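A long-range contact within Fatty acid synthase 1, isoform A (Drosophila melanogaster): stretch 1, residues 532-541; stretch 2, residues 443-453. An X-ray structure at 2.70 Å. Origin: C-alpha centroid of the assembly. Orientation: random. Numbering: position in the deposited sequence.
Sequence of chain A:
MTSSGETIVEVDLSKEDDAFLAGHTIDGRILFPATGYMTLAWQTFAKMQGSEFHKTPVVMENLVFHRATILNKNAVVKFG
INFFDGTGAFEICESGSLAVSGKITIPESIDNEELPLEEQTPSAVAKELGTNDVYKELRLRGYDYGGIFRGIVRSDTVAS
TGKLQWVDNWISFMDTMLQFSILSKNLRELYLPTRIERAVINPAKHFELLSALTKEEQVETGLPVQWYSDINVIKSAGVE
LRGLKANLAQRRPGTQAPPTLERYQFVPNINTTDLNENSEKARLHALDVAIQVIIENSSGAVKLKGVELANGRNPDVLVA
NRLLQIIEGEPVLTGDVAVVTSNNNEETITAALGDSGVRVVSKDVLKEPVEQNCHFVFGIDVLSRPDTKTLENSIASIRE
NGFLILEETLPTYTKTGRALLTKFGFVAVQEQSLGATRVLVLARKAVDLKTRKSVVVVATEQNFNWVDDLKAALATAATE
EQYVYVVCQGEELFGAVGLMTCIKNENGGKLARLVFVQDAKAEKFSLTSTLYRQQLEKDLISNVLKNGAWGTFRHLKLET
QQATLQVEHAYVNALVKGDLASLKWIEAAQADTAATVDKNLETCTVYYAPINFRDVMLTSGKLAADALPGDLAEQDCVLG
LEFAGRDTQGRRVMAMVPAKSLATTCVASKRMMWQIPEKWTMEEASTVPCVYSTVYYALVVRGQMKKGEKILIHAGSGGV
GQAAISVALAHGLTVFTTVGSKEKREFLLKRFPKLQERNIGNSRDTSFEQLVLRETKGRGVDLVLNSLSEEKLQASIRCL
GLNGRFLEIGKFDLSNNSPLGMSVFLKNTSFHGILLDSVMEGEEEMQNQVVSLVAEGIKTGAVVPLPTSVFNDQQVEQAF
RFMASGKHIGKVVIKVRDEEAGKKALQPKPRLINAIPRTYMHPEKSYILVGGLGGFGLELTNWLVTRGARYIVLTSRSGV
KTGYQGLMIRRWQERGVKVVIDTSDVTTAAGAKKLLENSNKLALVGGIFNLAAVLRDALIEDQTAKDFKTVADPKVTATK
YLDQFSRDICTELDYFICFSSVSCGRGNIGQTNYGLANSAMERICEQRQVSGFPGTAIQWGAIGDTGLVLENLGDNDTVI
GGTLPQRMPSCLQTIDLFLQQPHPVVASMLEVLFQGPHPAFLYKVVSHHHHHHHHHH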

# COMPACT_ATOMS: atom_id res chain seq x y z
N TYR A 532 -38.51 70.04 43.35
CA TYR A 532 -39.24 68.99 42.66
C TYR A 532 -40.15 69.49 41.53
O TYR A 532 -40.33 68.81 40.52
CB TYR A 532 -40.10 68.22 43.66
CG TYR A 532 -39.32 67.44 44.69
CD1 TYR A 532 -38.81 68.07 45.82
CD2 TYR A 532 -39.12 66.07 44.56
CE1 TYR A 532 -38.11 67.37 46.78
CE2 TYR A 532 -38.42 65.36 45.52
CZ TYR A 532 -37.91 66.01 46.62
OH TYR A 532 -37.21 65.30 47.57
N ARG A 533 -40.71 70.69 41.70
CA ARG A 533 -41.78 71.16 40.80
C ARG A 533 -41.34 71.22 39.34
O ARG A 533 -41.98 70.62 38.48
CB ARG A 533 -42.28 72.54 41.26
CG ARG A 533 -43.62 72.95 40.66
CD ARG A 533 -44.04 74.36 41.07
NE ARG A 533 -43.27 75.42 40.41
CZ ARG A 533 -43.69 76.09 39.33
NH1 ARG A 533 -44.88 75.84 38.80
NH2 ARG A 533 -42.92 77.03 38.80
N GLN A 534 -40.26 71.94 39.05
CA GLN A 534 -39.81 72.09 37.67
C GLN A 534 -39.47 70.73 37.07
O GLN A 534 -39.70 70.49 35.88
CB GLN A 534 -38.59 73.01 37.58
CG GLN A 534 -38.26 73.42 36.14
CD GLN A 534 -36.77 73.66 35.92
OE1 GLN A 534 -36.11 74.33 36.71
NE2 GLN A 534 -36.24 73.10 34.84
N GLN A 535 -38.94 69.83 37.89
CA GLN A 535 -38.55 68.51 37.42
C GLN A 535 -39.76 67.65 37.11
O GLN A 535 -39.84 67.04 36.04
CB GLN A 535 -37.67 67.81 38.46
CG GLN A 535 -37.16 66.46 38.00
CD GLN A 535 -36.27 66.56 36.78
OE1 GLN A 535 -35.77 67.64 36.45
NE2 GLN A 535 -36.07 65.44 36.10
N LEU A 536 -40.69 67.59 38.05
CA LEU A 536 -41.84 66.71 37.91
C LEU A 536 -42.81 67.26 36.87
O LEU A 536 -43.71 66.56 36.42
CB LEU A 536 -42.54 66.52 39.25
CG LEU A 536 -41.67 65.92 40.37
CD1 LEU A 536 -42.46 65.82 41.66
CD2 LEU A 536 -41.12 64.56 39.97
N GLU A 537 -42.60 68.52 36.48
CA GLU A 537 -43.40 69.13 35.42
C GLU A 537 -43.01 68.58 34.05
O GLU A 537 -43.66 68.87 33.05
CB GLU A 537 -43.23 70.65 35.43
CG GLU A 537 -44.13 71.36 36.43
CD GLU A 537 -43.87 72.85 36.48
OE1 GLU A 537 -44.41 73.51 37.40
OE2 GLU A 537 -43.13 73.35 35.62
N LYS A 538 -41.95 67.78 34.01
CA LYS A 538 -41.51 67.12 32.78
C LYS A 538 -42.30 65.83 32.55
O LYS A 538 -42.42 65.36 31.42
CB LYS A 538 -40.02 66.81 32.85
CG LYS A 538 -39.17 68.02 33.15
CD LYS A 538 -37.70 67.70 33.01
CE LYS A 538 -36.82 68.90 33.33
NZ LYS A 538 -35.40 68.49 33.47
N ASP A 539 -42.83 65.27 33.64
CA ASP A 539 -43.65 64.08 33.58
C ASP A 539 -42.85 62.87 33.08
O ASP A 539 -43.35 62.04 32.32
CB ASP A 539 -44.87 64.32 32.68
CG ASP A 539 -46.00 63.35 32.96
OD1 ASP A 539 -46.15 62.93 34.13
OD2 ASP A 539 -46.74 63.00 32.01
N LEU A 540 -41.60 62.79 33.52
CA LEU A 540 -40.75 61.63 33.25
C LEU A 540 -41.07 60.53 34.25
O LEU A 540 -41.29 60.81 35.43
CB LEU A 540 -39.27 62.01 33.32
CG LEU A 540 -38.81 63.17 32.44
CD1 LEU A 540 -37.33 63.44 32.67
CD2 LEU A 540 -39.09 62.91 30.97
N ILE A 541 -41.08 59.28 33.80
CA ILE A 541 -41.43 58.18 34.69
C ILE A 541 -40.26 57.88 35.62
O ILE A 541 -40.46 57.37 36.72
CB ILE A 541 -41.85 56.92 33.91
CG1 ILE A 541 -40.70 56.36 33.07
CG2 ILE A 541 -43.03 57.23 33.01
CD1 ILE A 541 -40.93 54.92 32.63
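Stretch 2 (443-453) ARKAVDLKTRK

Stretch 2 arrives as a strand at Ala443 and Arg444, continues extended through Ala446 and Val447, and takes helical phi/psi from Leu449 to Thr451 before extending again at Arg452. It runs across the turn that follows the stretch 1 helix, the type I turn from Leu536 to Asp539, whose Glu537 O and Lys538 O take bonds from stretch 2. The registry is antiparallel in order: Lys538 lies nearest Ala446 and Glu537 nearest Val447, with CA atoms 5.3 and 5.2 Å apart.

Asp539 covers the most surface. Its positive phi ends the helical run, and its CA-to-CB bond points toward stretch 2. Asp539 OD1 forms a salt bridge with Arg452 NH2 at 2.8 Å, the carboxylate oxygen lying near the guanidinium plane, while Asp539 CB packs on Val447 CG2 at 3.7 Å. One short side chain thus offers both a charge and an apolar flank.

Glu537 and Leu449 come equal second. One backbone hydrogen bond accompanies the register, Val447 N to Glu537 O at 3.0 Å and nearly straight, and Ala446 CA adds a CA-H...O contact to the same Glu537 O at 3.3 Å. Leu449, whose CA-to-CB bond points toward stretch 1, supplies the greasy counterpart: Leu449 CD1 sits 3.8 Å from Leu536 CB, and Leu449 CG lies 4.2 Å from Glu537 CG, the aliphatic part of an acidic residue. Water 2 joins the Leu449 backbone to the Glu537 carboxylate, accepting from Leu449 N at 2.9 Å and donating to Glu537 OE1 at 3.1 Å.

Arg444, t at chi1, chi2 and chi3, reaches the turn from the strand. Arg444 NH1 donates to Lys538 O at 2.9 Å and weakly to Asp539 O at 3.0 Å. The rule: the turn after a helix is met by one backbone bond, a packed leucine, and two arginines that address carbonyls and a carboxylate.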

# COMPACT_ATOMS: atom_id res chain seq x y z
N ALA A 443 -36.79 68.30 24.13
CA ALA A 443 -37.87 69.18 24.58
C ALA A 443 -39.21 68.45 24.60
O ALA A 443 -39.41 67.48 23.87
CB ALA A 443 -37.94 70.41 23.69
N ARG A 444 -40.12 68.96 25.42
CA ARG A 444 -41.43 68.35 25.63
C ARG A 444 -42.38 69.38 26.23
O ARG A 444 -41.94 70.30 26.92
CB ARG A 444 -41.30 67.14 26.56
CG ARG A 444 -42.51 66.22 26.60
CD ARG A 444 -42.40 65.25 27.78
NE ARG A 444 -43.08 63.98 27.54
CZ ARG A 444 -43.12 62.98 28.41
NH1 ARG A 444 -42.55 63.11 29.60
NH2 ARG A 444 -43.75 61.85 28.11
N LYS A 445 -43.68 69.26 25.96
CA LYS A 445 -44.66 70.11 26.61
C LYS A 445 -44.75 69.73 28.09
O LYS A 445 -44.78 68.54 28.43
CB LYS A 445 -46.04 69.99 25.95
CG LYS A 445 -46.19 70.75 24.64
CD LYS A 445 -47.63 70.75 24.15
CE LYS A 445 -48.35 72.05 24.50
NZ LYS A 445 -47.84 73.21 23.73
N ALA A 446 -44.77 70.72 28.96
CA ALA A 446 -44.86 70.48 30.40
C ALA A 446 -46.27 70.07 30.80
O ALA A 446 -47.23 70.29 30.06
CB ALA A 446 -44.43 71.71 31.17
N VAL A 447 -46.39 69.45 31.97
CA VAL A 447 -47.69 69.11 32.54
C VAL A 447 -47.90 69.90 33.82
O VAL A 447 -46.94 70.26 34.50
CB VAL A 447 -47.84 67.59 32.81
CG1 VAL A 447 -47.64 66.80 31.54
CG2 VAL A 447 -46.87 67.14 33.91
N ASP A 448 -49.16 70.16 34.15
CA ASP A 448 -49.51 70.93 35.33
C ASP A 448 -49.80 70.01 36.51
O ASP A 448 -50.78 69.26 36.50
CB ASP A 448 -50.72 71.82 35.03
CG ASP A 448 -51.03 72.79 36.16
OD1 ASP A 448 -50.19 72.96 37.06
OD2 ASP A 448 -52.12 73.39 36.12
N LEU A 449 -48.94 70.06 37.52
CA LEU A 449 -49.06 69.18 38.69
C LEU A 449 -50.30 69.53 39.51
O LEU A 449 -50.88 68.67 40.19
CB LEU A 449 -47.81 69.29 39.56
CG LEU A 449 -46.48 68.88 38.91
CD1 LEU A 449 -45.35 68.96 39.92
CD2 LEU A 449 -46.56 67.47 38.31
N LYS A 450 -50.70 70.79 39.44
CA LYS A 450 -51.83 71.31 40.19
C LYS A 450 -53.19 70.78 39.74
O LYS A 450 -54.02 70.39 40.56
CB LYS A 450 -51.82 72.84 40.08
CG LYS A 450 -50.70 73.52 40.86
CD LYS A 450 -50.43 74.92 40.33
CE LYS A 450 -51.61 75.87 40.44
NZ LYS A 450 -51.76 76.65 39.18
N THR A 451 -53.42 70.77 38.43
CA THR A 451 -54.73 70.40 37.89
C THR A 451 -55.04 68.90 37.83
O THR A 451 -56.21 68.53 37.70
CB THR A 451 -54.90 70.99 36.47
OG1 THR A 451 -53.83 70.53 35.63
CG2 THR A 451 -54.92 72.51 36.52
N ARG A 452 -54.03 68.04 37.89
CA ARG A 452 -54.29 66.60 37.82
C ARG A 452 -54.20 65.93 39.19
O ARG A 452 -53.33 66.24 40.00
CB ARG A 452 -53.33 65.93 36.84
CG ARG A 452 -51.88 65.90 37.26
CD ARG A 452 -51.04 65.36 36.12
NE ARG A 452 -49.73 64.89 36.56
CZ ARG A 452 -48.88 64.24 35.78
NH1 ARG A 452 -49.20 63.97 34.52
NH2 ARG A 452 -47.70 63.85 36.26
N LYS A 453 -55.11 64.99 39.43
CA LYS A 453 -55.16 64.27 40.69
C LYS A 453 -53.97 63.33 40.83
O LYS A 453 -53.53 62.72 39.85
CB LYS A 453 -56.47 63.47 40.79
CG LYS A 453 -57.72 64.32 40.56
CD LYS A 453 -59.02 63.55 40.82
CE LYS A 453 -60.23 64.48 40.74
NZ LYS A 453 -61.52 63.80 41.05
O HOH W 1 -44.32 60.15 30.43
O HOH W 2 -47.14 72.22 38.08